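Local structure of glucoamylase (Thermoanaerobacterium thermosaccharolyticum, 1LF6) at residues E98-K103 / D123-V128; A446-E451 / D486-T491; E451-T456 / V540-K545. The protein hydrolyses terminal alpha-1,4-linked glucose residues from the non-reducing ends of glucan chains, as a glucoamylase of glycosyl hydrolase family 15. All blocks are in the same frame, centred on the assembly; numbering follows the deposited sequence.

Contact 1: E98-K103 / D123-V128; sequences EKFTDK and DIFTDV
Phe100 reaches over to Phe125 with the far end of its ring, and nearly all of the contact hangs on this one side chain. Its CB points toward residues 123-128, and with CG anti to the carbonyl carbon (chi1 -67°) the ring is carried toward them until CE1 comes 3.7 Å from Phe125 CD2. That carbon lies at the edge of the Phe100 ring, near its plane, and the two side chains cross at about a right angle. One atom further on, CZ stands 3.8 Å from the backbone atom Ile124 O and 4.3 Å from Asp123 CB; CE1 and CZ thus both lie near Phe125 CD2 and Ile124 O. The segments lie on strands 93-99 and 118-126 of an antiparallel sheet in the N-terminal beta-sandwich domain and run on into the loops after them. Strand 107-113 runs between the two, so a long flat residue suits a place from which a neighbour two strands away must be reached. A serine here would probably open a gap beside Phe125 CD2 and take from Lys273 its aromatic partner. That lysine, on helix 269-284, forms a cation-pi contact with the Phe100 ring and a salt bridge with Asp123 OD2.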
ATOM      1  N   GLU A  98     -13.349 -11.801   6.028  1.00 21.62           N
ATOM      2  CA  GLU A  98     -14.548 -11.017   5.762  1.00 21.96           C
ATOM      3  C   GLU A  98     -14.517  -9.853   6.739  1.00 20.51           C
ATOM      4  O   GLU A  98     -14.004  -9.995   7.849  1.00 21.80           O
ATOM      5  CB  GLU A  98     -15.820 -11.852   5.976  1.00 25.23           C
ATOM      6  CG  GLU A  98     -16.139 -12.169   7.429  1.00 31.69           C
ATOM      7  CD  GLU A  98     -17.550 -12.710   7.626  1.00 36.27           C
ATOM      8  OE1 GLU A  98     -17.927 -12.976   8.788  1.00 40.98           O
ATOM      9  OE2 GLU A  98     -18.285 -12.872   6.626  1.00 37.45           O
ATOM     10  N   LYS A  99     -15.035  -8.696   6.333  1.00 19.76           N
ATOM     11  CA  LYS A  99     -15.045  -7.532   7.222  1.00 20.21           C
ATOM     12  C   LYS A  99     -16.289  -7.555   8.103  1.00 18.94           C
ATOM     13  O   LYS A  99     -17.272  -8.215   7.771  1.00 19.71           O
ATOM     14  CB  LYS A  99     -15.010  -6.227   6.410  1.00 19.59           C
ATOM     15  CG  LYS A  99     -13.836  -6.126   5.431  1.00 21.60           C
ATOM     16  CD  LYS A  99     -13.496  -4.684   5.067  1.00 18.42           C
ATOM     17  CE  LYS A  99     -14.662  -3.942   4.426  1.00 18.57           C
ATOM     18  NZ  LYS A  99     -15.126  -4.594   3.165  1.00 16.24           N
ATOM     19  N   PHE A 100     -16.239  -6.838   9.224  1.00 19.75           N
ATOM     20  CA  PHE A 100     -17.375  -6.769  10.142  1.00 19.48           C
ATOM     21  C   PHE A 100     -18.585  -6.281   9.348  1.00 21.11           C
ATOM     22  O   PHE A 100     -19.674  -6.842   9.445  1.00 22.47           O
ATOM     23  CB  PHE A 100     -17.070  -5.801  11.294  1.00 19.78           C
ATOM     24  CG  PHE A 100     -15.974  -6.275  12.220  1.00 20.06           C
ATOM     25  CD1 PHE A 100     -15.338  -5.380  13.073  1.00 18.87           C
ATOM     26  CD2 PHE A 100     -15.583  -7.615  12.244  1.00 19.67           C
ATOM     27  CE1 PHE A 100     -14.332  -5.803  13.932  1.00 18.81           C
ATOM     28  CE2 PHE A 100     -14.575  -8.046  13.103  1.00 19.64           C
ATOM     29  CZ  PHE A 100     -13.950  -7.137  13.947  1.00 18.53           C
ATOM     30  N   THR A 101     -18.379  -5.228   8.562  1.00 21.29           N
ATOM     31  CA  THR A 101     -19.421  -4.662   7.710  1.00 21.67           C
ATOM     32  C   THR A 101     -18.737  -4.094   6.469  1.00 23.45           C
ATOM     33  O   THR A 101     -17.507  -4.027   6.407  1.00 21.81           O
ATOM     34  CB  THR A 101     -20.183  -3.505   8.392  1.00 22.59           C
ATOM     35  OG1 THR A 101     -19.312  -2.377   8.529  1.00 22.83           O
ATOM     36  CG2 THR A 101     -20.691  -3.926   9.767  1.00 22.74           C
ATOM     37  N   ASP A 102     -19.536  -3.690   5.488  1.00 24.09           N
ATOM     38  CA  ASP A 102     -19.018  -3.113   4.254  1.00 25.66           C
ATOM     39  C   ASP A 102     -18.530  -1.679   4.445  1.00 25.50           C
ATOM     40  O   ASP A 102     -17.995  -1.066   3.519  1.00 24.13           O
ATOM     41  CB  ASP A 102     -20.095  -3.129   3.168  1.00 28.52           C
ATOM     42  CG  ASP A 102     -20.192  -4.464   2.463  1.00 31.70           C
ATOM     43  OD1 ASP A 102     -21.042  -4.595   1.552  1.00 33.66           O
ATOM     44  OD2 ASP A 102     -19.418  -5.382   2.812  1.00 34.32           O
ATOM     45  N   LYS A 103     -18.713  -1.138   5.643  1.00 24.09           N
ATOM     46  CA  LYS A 103     -18.288   0.232   5.903  1.00 24.55           C
ATOM     47  C   LYS A 103     -17.392   0.345   7.129  1.00 23.37           C
ATOM     48  O   LYS A 103     -17.455   1.327   7.868  1.00 25.43           O
ATOM     49  CB  LYS A 103     -19.515   1.146   6.044  1.00 25.18           C
ATOM     50  CG  LYS A 103     -20.349   1.240   4.761  1.00 27.50           C
ATOM     51  CD  LYS A 103     -21.608   2.083   4.930  1.00 28.22           C
ATOM     52  CE  LYS A 103     -22.385   2.197   3.619  1.00 31.45           C
ATOM     53  NZ  LYS A 103     -23.656   2.980   3.767  1.00 31.67           N
ATOM     54  N   ASP A 123     -11.266 -11.904  15.565  1.00 24.89           N
ATOM     55  CA  ASP A 123     -11.934 -10.619  15.404  1.00 25.81           C
ATOM     56  C   ASP A 123     -10.810  -9.636  15.659  1.00 23.80           C
ATOM     57  O   ASP A 123     -10.279  -9.580  16.771  1.00 21.68           O
ATOM     58  CB  ASP A 123     -13.033 -10.447  16.457  1.00 29.36           C
ATOM     59  CG  ASP A 123     -14.317 -11.152  16.081  1.00 33.32           C
ATOM     60  OD1 ASP A 123     -14.238 -12.162  15.354  1.00 34.83           O
ATOM     61  OD2 ASP A 123     -15.410 -10.704  16.516  1.00 35.92           O
ATOM     62  N   ILE A 124     -10.444  -8.872  14.635  1.00 22.18           N
ATOM     63  CA  ILE A 124      -9.337  -7.932  14.755  1.00 21.63           C
ATOM     64  C   ILE A 124      -9.678  -6.487  14.410  1.00 21.47           C
ATOM     65  O   ILE A 124     -10.321  -6.213  13.399  1.00 23.05           O
ATOM     66  CB  ILE A 124      -8.160  -8.392  13.865  1.00 23.02           C
ATOM     67  CG1 ILE A 124      -7.774  -9.829  14.242  1.00 23.36           C
ATOM     68  CG2 ILE A 124      -6.966  -7.449  14.025  1.00 22.65           C
ATOM     69  CD1 ILE A 124      -6.811 -10.483  13.273  1.00 25.50           C
ATOM     70  N   PHE A 125      -9.219  -5.572  15.260  1.00 20.72           N
ATOM     71  CA  PHE A 125      -9.435  -4.140  15.087  1.00 21.86           C
ATOM     72  C   PHE A 125      -8.625  -3.419  16.154  1.00 21.51           C
ATOM     73  O   PHE A 125      -7.916  -4.054  16.930  1.00 22.74           O
ATOM     74  CB  PHE A 125     -10.924  -3.800  15.222  1.00 21.04           C
ATOM     75  CG  PHE A 125     -11.504  -4.132  16.567  1.00 21.49           C
ATOM     76  CD1 PHE A 125     -11.547  -3.176  17.578  1.00 22.62           C
ATOM     77  CD2 PHE A 125     -11.992  -5.409  16.831  1.00 21.73           C
ATOM     78  CE1 PHE A 125     -12.068  -3.487  18.833  1.00 23.49           C
ATOM     79  CE2 PHE A 125     -12.513  -5.729  18.080  1.00 21.88           C
ATOM     80  CZ  PHE A 125     -12.552  -4.767  19.084  1.00 21.73           C
ATOM     81  N   THR A 126      -8.718  -2.097  16.202  1.00 23.21           N
ATOM     82  CA  THR A 126      -7.962  -1.346  17.195  1.00 23.27           C
ATOM     83  C   THR A 126      -8.849  -0.560  18.153  1.00 24.24           C
ATOM     84  O   THR A 126     -10.050  -0.412  17.929  1.00 22.62           O
ATOM     85  CB  THR A 126      -6.982  -0.371  16.522  1.00 24.47           C
ATOM     86  OG1 THR A 126      -7.704   0.520  15.666  1.00 23.80           O
ATOM     87  CG2 THR A 126      -5.949  -1.138  15.703  1.00 22.18           C
ATOM     88  N   ASP A 127      -8.237  -0.064  19.222  1.00 25.69           N
ATOM     89  CA  ASP A 127      -8.923   0.722  20.235  1.00 26.41           C
ATOM     90  C   ASP A 127      -8.955   2.162  19.736  1.00 26.92           C
ATOM     91  O   ASP A 127      -7.914   2.801  19.597  1.00 26.72           O
ATOM     92  CB  ASP A 127      -8.155   0.619  21.561  1.00 27.79           C
ATOM     93  CG  ASP A 127      -8.883   1.281  22.729  1.00 27.10           C
ATOM     94  OD1 ASP A 127      -8.623   0.882  23.882  1.00 27.15           O
ATOM     95  OD2 ASP A 127      -9.697   2.198  22.499  1.00 27.88           O
ATOM     96  N   VAL A 128     -10.152   2.668  19.453  1.00 28.29           N
ATOM     97  CA  VAL A 128     -10.299   4.026  18.943  1.00 28.08           C
ATOM     98  C   VAL A 128      -9.745   5.106  19.874  1.00 28.94           C
ATOM     99  O   VAL A 128      -9.374   6.191  19.422  1.00 28.94           O
ATOM    100  CB  VAL A 128     -11.783   4.352  18.646  1.00 28.20           C
ATOM    101  CG1 VAL A 128     -12.321   3.405  17.576  1.00 26.09           C
ATOM    102  CG2 VAL A 128     -12.612   4.239  19.924  1.00 28.89           C
TER

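Contact 2: A446-E451 / D486-T491; sequences ATMAAE and DNLTYT
Asp486 OD2 is gripped by both Lys545 NZ and Tyr502 OH, which fastens the last turn of helix 468-489 just where its residues Leu488 and Thr489 meet Met448 of helix 445-464. The two helices follow one another along the chain of the (alpha/alpha) barrel, so the contact joins the early part of the first to the end of the second. Between residues 446-451 and 486-491, Met448 alone supplies the first side of the contact: it points toward 486-491, and its long unbranched chain lets SD and CE reach two different residues, Thr489 and Leu488. A bend at the last torsion (chi3 78°) swings CE toward Leu488, to 4.0 Å from CD1, and the two side chains cross at about a right angle. SD lies 4.3 Å from Thr489 CG2, a looser approach.

Threonine suits its position because its two branches have different tasks. OG1 hydrogen-bonds to the carbonyl oxygen of Ile485, one turn back in its own helix, so the polar branch is satisfied in a buried place and the methyl is the one that faces the methionine. Ile485 of the same helix also touches Met448. The side chain of Met448 is about 9 Å from that of Glu435, probably the proton acceptor. Beyond Thr489 the chain leaves helical geometry and enters the short strand 490-491, and the helix makes its final bond here from Tyr490 N to Asp486 O, at 3.0 Å.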
ATOM      1  N   ALA A 446       3.720  10.206 -21.586  1.00 15.32           N
ATOM      2  CA  ALA A 446       3.010  10.341 -20.316  1.00 14.08           C
ATOM      3  C   ALA A 446       3.539  11.535 -19.537  1.00 13.58           C
ATOM      4  O   ALA A 446       2.763  12.354 -19.049  1.00 14.26           O
ATOM      5  CB  ALA A 446       3.158   9.070 -19.480  1.00 15.00           C
ATOM      6  N   THR A 447       4.860  11.635 -19.417  1.00 13.13           N
ATOM      7  CA  THR A 447       5.470  12.750 -18.690  1.00 12.35           C
ATOM      8  C   THR A 447       5.175  14.093 -19.370  1.00 13.63           C
ATOM      9  O   THR A 447       4.813  15.066 -18.707  1.00 14.10           O
ATOM     10  CB  THR A 447       6.992  12.576 -18.577  1.00 12.44           C
ATOM     11  OG1 THR A 447       7.279  11.361 -17.871  1.00 11.99           O
ATOM     12  CG2 THR A 447       7.612  13.754 -17.833  1.00  8.93           C
ATOM     13  N   MET A 448       5.337  14.155 -20.686  1.00 11.92           N
ATOM     14  CA  MET A 448       5.056  15.393 -21.401  1.00 12.23           C
ATOM     15  C   MET A 448       3.579  15.783 -21.286  1.00 13.61           C
ATOM     16  O   MET A 448       3.253  16.969 -21.274  1.00 12.60           O
ATOM     17  CB  MET A 448       5.453  15.269 -22.867  1.00 13.24           C
ATOM     18  CG  MET A 448       6.964  15.223 -23.076  1.00 14.47           C
ATOM     19  SD  MET A 448       7.391  15.261 -24.806  1.00 22.65           S
ATOM     20  CE  MET A 448       7.187  16.996 -25.166  1.00 18.50           C
ATOM     21  N   ALA A 449       2.693  14.789 -21.207  1.00 12.07           N
ATOM     22  CA  ALA A 449       1.267  15.066 -21.069  1.00 14.73           C
ATOM     23  C   ALA A 449       1.049  15.780 -19.744  1.00 14.52           C
ATOM     24  O   ALA A 449       0.293  16.753 -19.660  1.00 14.65           O
ATOM     25  CB  ALA A 449       0.453  13.766 -21.103  1.00 13.07           C
ATOM     26  N   ALA A 450       1.718  15.284 -18.707  1.00 14.70           N
ATOM     27  CA  ALA A 450       1.619  15.870 -17.375  1.00 14.53           C
ATOM     28  C   ALA A 450       2.178  17.288 -17.366  1.00 14.50           C
ATOM     29  O   ALA A 450       1.620  18.167 -16.709  1.00 14.81           O
ATOM     30  CB  ALA A 450       2.376  15.009 -16.365  1.00 14.92           C
ATOM     31  N   GLU A 451       3.279  17.503 -18.091  1.00 14.88           N
ATOM     32  CA  GLU A 451       3.910  18.818 -18.160  1.00 14.67           C
ATOM     33  C   GLU A 451       3.031  19.846 -18.866  1.00 15.44           C
ATOM     34  O   GLU A 451       2.974  21.006 -18.450  1.00 15.11           O
ATOM     35  CB  GLU A 451       5.270  18.736 -18.872  1.00 14.74           C
ATOM     36  CG  GLU A 451       6.328  17.939 -18.104  1.00 13.31           C
ATOM     37  CD  GLU A 451       7.658  17.881 -18.825  1.00 15.58           C
ATOM     38  OE1 GLU A 451       8.514  18.756 -18.575  1.00 15.25           O
ATOM     39  OE2 GLU A 451       7.847  16.965 -19.654  1.00 14.37           O
ATOM     40  N   ASP A 486       4.300  14.799 -30.518  1.00 16.67           N
ATOM     41  CA  ASP A 486       4.341  13.886 -31.649  1.00 18.04           C
ATOM     42  C   ASP A 486       5.713  13.800 -32.284  1.00 18.04           C
ATOM     43  O   ASP A 486       6.223  12.710 -32.523  1.00 16.58           O
ATOM     44  CB  ASP A 486       3.311  14.300 -32.705  1.00 17.00           C
ATOM     45  CG  ASP A 486       1.889  14.044 -32.254  1.00 16.51           C
ATOM     46  OD1 ASP A 486       0.954  14.323 -33.032  1.00 17.85           O
ATOM     47  OD2 ASP A 486       1.709  13.558 -31.117  1.00 18.07           O
ATOM     48  N   ASN A 487       6.326  14.945 -32.555  1.00 21.29           N
ATOM     49  CA  ASN A 487       7.637  14.923 -33.186  1.00 23.15           C
ATOM     50  C   ASN A 487       8.725  14.320 -32.314  1.00 20.73           C
ATOM     51  O   ASN A 487       9.724  13.826 -32.828  1.00 19.65           O
ATOM     52  CB  ASN A 487       8.029  16.328 -33.641  1.00 27.67           C
ATOM     53  CG  ASN A 487       7.498  16.650 -35.035  1.00 31.92           C
ATOM     54  OD1 ASN A 487       6.416  16.199 -35.422  1.00 35.73           O
ATOM     55  ND2 ASN A 487       8.249  17.440 -35.787  1.00 32.72           N
ATOM     56  N   LEU A 488       8.528  14.325 -31.002  1.00 18.74           N
ATOM     57  CA  LEU A 488       9.533  13.761 -30.110  1.00 17.90           C
ATOM     58  C   LEU A 488       9.289  12.318 -29.670  1.00 17.25           C
ATOM     59  O   LEU A 488      10.241  11.606 -29.357  1.00 16.97           O
ATOM     60  CB  LEU A 488       9.679  14.636 -28.861  1.00 18.56           C
ATOM     61  CG  LEU A 488      10.309  16.017 -29.061  1.00 21.15           C
ATOM     62  CD1 LEU A 488      10.210  16.820 -27.779  1.00 22.92           C
ATOM     63  CD2 LEU A 488      11.759  15.860 -29.474  1.00 23.17           C
ATOM     64  N   THR A 489       8.040  11.864 -29.674  1.00 14.86           N
ATOM     65  CA  THR A 489       7.758  10.519 -29.175  1.00 15.40           C
ATOM     66  C   THR A 489       7.019   9.558 -30.099  1.00 16.62           C
ATOM     67  O   THR A 489       6.929   8.365 -29.810  1.00 16.44           O
ATOM     68  CB  THR A 489       6.963  10.604 -27.851  1.00 15.37           C
ATOM     69  OG1 THR A 489       5.651  11.115 -28.116  1.00 13.46           O
ATOM     70  CG2 THR A 489       7.654  11.541 -26.870  1.00 13.82           C
ATOM     71  N   TYR A 490       6.487  10.070 -31.202  1.00 16.75           N
ATOM     72  CA  TYR A 490       5.749   9.233 -32.140  1.00 18.73           C
ATOM     73  C   TYR A 490       6.635   8.719 -33.284  1.00 17.94           C
ATOM     74  O   TYR A 490       7.039   9.481 -34.161  1.00 17.34           O
ATOM     75  CB  TYR A 490       4.562  10.027 -32.699  1.00 19.54           C
ATOM     76  CG  TYR A 490       3.616   9.226 -33.565  1.00 22.20           C
ATOM     77  CD1 TYR A 490       3.565   9.422 -34.946  1.00 23.71           C
ATOM     78  CD2 TYR A 490       2.748   8.291 -32.998  1.00 23.52           C
ATOM     79  CE1 TYR A 490       2.669   8.710 -35.742  1.00 25.33           C
ATOM     80  CE2 TYR A 490       1.849   7.573 -33.782  1.00 22.36           C
ATOM     81  CZ  TYR A 490       1.813   7.790 -35.152  1.00 24.57           C
ATOM     82  OH  TYR A 490       0.913   7.097 -35.926  1.00 23.42           O
ATOM     83  N   THR A 491       6.940   7.426 -33.274  1.00 17.64           N
ATOM     84  CA  THR A 491       7.768   6.868 -34.335  1.00 19.46           C
ATOM     85  C   THR A 491       6.905   6.445 -35.520  1.00 21.53           C
ATOM     86  O   THR A 491       5.728   6.120 -35.369  1.00 20.00           O
ATOM     87  CB  THR A 491       8.583   5.641 -33.857  1.00 20.19           C
ATOM     88  OG1 THR A 491       9.540   5.279 -34.866  1.00 19.40           O
ATOM     89  CG2 THR A 491       7.657   4.451 -33.580  1.00 19.09           C
TER

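Contact 3: E451-T456 / V540-K545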
ATOM      1  N   GLU A 451       3.279  17.503 -18.091  1.00 14.88           N
ATOM      2  CA  GLU A 451       3.910  18.818 -18.160  1.00 14.67           C
ATOM      3  C   GLU A 451       3.031  19.846 -18.866  1.00 15.44           C
ATOM      4  O   GLU A 451       2.974  21.006 -18.450  1.00 15.11           O
ATOM      5  CB  GLU A 451       5.270  18.736 -18.872  1.00 14.74           C
ATOM      6  CG  GLU A 451       6.328  17.939 -18.104  1.00 13.31           C
ATOM      7  CD  GLU A 451       7.658  17.881 -18.825  1.00 15.58           C
ATOM      8  OE1 GLU A 451       8.514  18.756 -18.575  1.00 15.25           O
ATOM      9  OE2 GLU A 451       7.847  16.965 -19.654  1.00 14.37           O
ATOM     10  N   VAL A 452       2.368  19.428 -19.941  1.00 14.50           N
ATOM     11  CA  VAL A 452       1.480  20.321 -20.691  1.00 15.33           C
ATOM     12  C   VAL A 452       0.265  20.685 -19.830  1.00 16.00           C
ATOM     13  O   VAL A 452      -0.117  21.850 -19.742  1.00 15.70           O
ATOM     14  CB  VAL A 452       0.985  19.662 -22.009  1.00 14.74           C
ATOM     15  CG1 VAL A 452      -0.138  20.500 -22.623  1.00 13.93           C
ATOM     16  CG2 VAL A 452       2.141  19.542 -22.995  1.00 14.98           C
ATOM     17  N   ALA A 453      -0.341  19.675 -19.208  1.00 14.93           N
ATOM     18  CA  ALA A 453      -1.497  19.892 -18.344  1.00 15.18           C
ATOM     19  C   ALA A 453      -1.117  20.788 -17.161  1.00 15.64           C
ATOM     20  O   ALA A 453      -1.836  21.729 -16.817  1.00 15.32           O
ATOM     21  CB  ALA A 453      -2.021  18.562 -17.839  1.00 15.54           C
ATOM     22  N   GLY A 454       0.019  20.487 -16.544  1.00 14.90           N
ATOM     23  CA  GLY A 454       0.476  21.265 -15.409  1.00 15.08           C
ATOM     24  C   GLY A 454       0.748  22.733 -15.696  1.00 16.86           C
ATOM     25  O   GLY A 454       0.404  23.601 -14.883  1.00 16.57           O
ATOM     26  N   LEU A 455       1.380  23.019 -16.834  1.00 14.69           N
ATOM     27  CA  LEU A 455       1.678  24.399 -17.191  1.00 15.38           C
ATOM     28  C   LEU A 455       0.401  25.142 -17.591  1.00 16.42           C
ATOM     29  O   LEU A 455       0.287  26.347 -17.374  1.00 17.11           O
ATOM     30  CB  LEU A 455       2.718  24.462 -18.320  1.00 16.47           C
ATOM     31  CG  LEU A 455       4.152  24.028 -17.971  1.00 16.91           C
ATOM     32  CD1 LEU A 455       5.038  24.172 -19.199  1.00 16.74           C
ATOM     33  CD2 LEU A 455       4.703  24.876 -16.832  1.00 15.89           C
ATOM     34  N   THR A 456      -0.552  24.423 -18.178  1.00 16.47           N
ATOM     35  CA  THR A 456      -1.819  25.028 -18.567  1.00 16.61           C
ATOM     36  C   THR A 456      -2.580  25.404 -17.284  1.00 17.65           C
ATOM     37  O   THR A 456      -3.139  26.500 -17.181  1.00 16.88           O
ATOM     38  CB  THR A 456      -2.665  24.052 -19.444  1.00 17.77           C
ATOM     39  OG1 THR A 456      -1.995  23.813 -20.692  1.00 13.52           O
ATOM     40  CG2 THR A 456      -4.043  24.640 -19.727  1.00 17.88           C
ATOM     41  N   VAL A 540      -4.493  11.170 -23.376  1.00 15.09           N
ATOM     42  CA  VAL A 540      -5.940  11.359 -23.457  1.00 16.94           C
ATOM     43  C   VAL A 540      -6.549  11.603 -22.067  1.00 15.95           C
ATOM     44  O   VAL A 540      -7.426  12.451 -21.900  1.00 14.88           O
ATOM     45  CB  VAL A 540      -6.626  10.138 -24.126  1.00 18.57           C
ATOM     46  CG1 VAL A 540      -5.976   9.845 -25.486  1.00 15.89           C
ATOM     47  CG2 VAL A 540      -6.525   8.928 -23.236  1.00 23.03           C
ATOM     48  N   ARG A 541      -6.070  10.860 -21.073  1.00 15.04           N
ATOM     49  CA  ARG A 541      -6.542  10.995 -19.699  1.00 13.70           C
ATOM     50  C   ARG A 541      -6.447  12.447 -19.214  1.00 15.00           C
ATOM     51  O   ARG A 541      -7.341  12.948 -18.527  1.00 12.61           O
ATOM     52  CB  ARG A 541      -5.706  10.094 -18.784  1.00 14.75           C
ATOM     53  CG  ARG A 541      -6.119  10.091 -17.316  1.00 14.20           C
ATOM     54  CD  ARG A 541      -7.569   9.659 -17.128  1.00 11.84           C
ATOM     55  NE  ARG A 541      -7.850   9.357 -15.727  1.00 13.77           N
ATOM     56  CZ  ARG A 541      -7.550   8.210 -15.117  1.00 11.30           C
ATOM     57  NH1 ARG A 541      -7.843   8.048 -13.835  1.00 10.84           N
ATOM     58  NH2 ARG A 541      -6.984   7.211 -15.785  1.00 10.67           N
ATOM     59  N   LEU A 542      -5.364  13.123 -19.580  1.00 13.54           N
ATOM     60  CA  LEU A 542      -5.150  14.510 -19.167  1.00 14.43           C
ATOM     61  C   LEU A 542      -5.740  15.568 -20.103  1.00 15.01           C
ATOM     62  O   LEU A 542      -5.633  16.761 -19.826  1.00 17.33           O
ATOM     63  CB  LEU A 542      -3.651  14.766 -18.982  1.00 13.09           C
ATOM     64  CG  LEU A 542      -3.047  14.137 -17.722  1.00 13.12           C
ATOM     65  CD1 LEU A 542      -1.543  13.976 -17.876  1.00 12.38           C
ATOM     66  CD2 LEU A 542      -3.387  15.019 -16.522  1.00 14.09           C
ATOM     67  N   GLY A 543      -6.367  15.130 -21.194  1.00 15.26           N
ATOM     68  CA  GLY A 543      -6.967  16.056 -22.144  1.00 15.13           C
ATOM     69  C   GLY A 543      -5.988  16.737 -23.082  1.00 16.72           C
ATOM     70  O   GLY A 543      -6.268  17.813 -23.631  1.00 16.78           O
ATOM     71  N   VAL A 544      -4.833  16.106 -23.272  1.00 17.39           N
ATOM     72  CA  VAL A 544      -3.788  16.641 -24.135  1.00 16.90           C
ATOM     73  C   VAL A 544      -3.984  16.175 -25.576  1.00 18.14           C
ATOM     74  O   VAL A 544      -3.681  16.909 -26.518  1.00 18.65           O
ATOM     75  CB  VAL A 544      -2.394  16.223 -23.606  1.00 18.81           C
ATOM     76  CG1 VAL A 544      -1.298  16.696 -24.548  1.00 17.90           C
ATOM     77  CG2 VAL A 544      -2.183  16.822 -22.216  1.00 19.41           C
ATOM     78  N   LYS A 545      -4.490  14.954 -25.736  1.00 16.73           N
ATOM     79  CA  LYS A 545      -4.766  14.380 -27.055  1.00 17.74           C
ATOM     80  C   LYS A 545      -6.193  13.837 -27.056  1.00 17.54           C
ATOM     81  O   LYS A 545      -6.716  13.479 -26.003  1.00 17.02           O
ATOM     82  CB  LYS A 545      -3.786  13.246 -27.368  1.00 17.15           C
ATOM     83  CG  LYS A 545      -2.335  13.694 -27.534  1.00 17.41           C
ATOM     84  CD  LYS A 545      -2.142  14.514 -28.809  1.00 16.69           C
ATOM     85  CE  LYS A 545      -0.678  14.916 -29.001  1.00 18.75           C
ATOM     86  NZ  LYS A 545      -0.456  15.664 -30.273  1.00 19.77           N
TER
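A Schellman motif ends helix 538-541, and the residues on either side of its glycine, Leu542 and Val544, are the ones that lie against Val452 and Ala453 of helix 445-464. Gly543 takes the positive phi of the motif (78°), a conformation that glycine accepts readily, and its N bonds back to Val540 O at 3.0 Å. The side chains flanking the glycine both point toward helix 445-464. Leu542, with CG beside its backbone N (chi1 -74°), brings CD2 to 4.0 Å from Ala453 CB; the small alanine allows the backbones to come close, 6.6 Å between the CA atoms of Ala453 and Leu542. Alongside, Val544 CG2 meets Val452 CG1 at 4.2 Å, one branched tip against another.

Val452 O receives two bonds from Thr456, one turn further along, which approach from opposite faces of its carbonyl plane: the backbone N at 3.0 Å and OG1 at 2.9 Å. Val678 of helix 676-682 touches both Ala453 and Val544, and Ile403 touches Ala453 and Leu542. Val544 O is bonded to Gln482 NE2 of helix 468-489. Since no hydrogen bond passes between the two segments, what joins the buried turn to 451-456 is apolar contact between methyl groups.

From the N terminus, contact 1 comes first and closes a short loop of 19 intervening residues, within the beta domain. Contacts 2 and 3 follow in the helical barrel domain; contact 2 lies about 45 Å from contact 1 between centres, on the opposite side of the chain's centre. Contact 2 brings 486-491 back to 446-451, and contact 3 carries 540-545 back to 451-456, so their segments alternate and the loops cross. They share Glu451 and helix 445-464, and their centres are about 10 Å apart. The two also touch directly: Leu542 CD1 packs against the backbone of Ala449 and Ala450, and a salt bridge joins the end of helix 468-489 to the loop that follows helix 538-541.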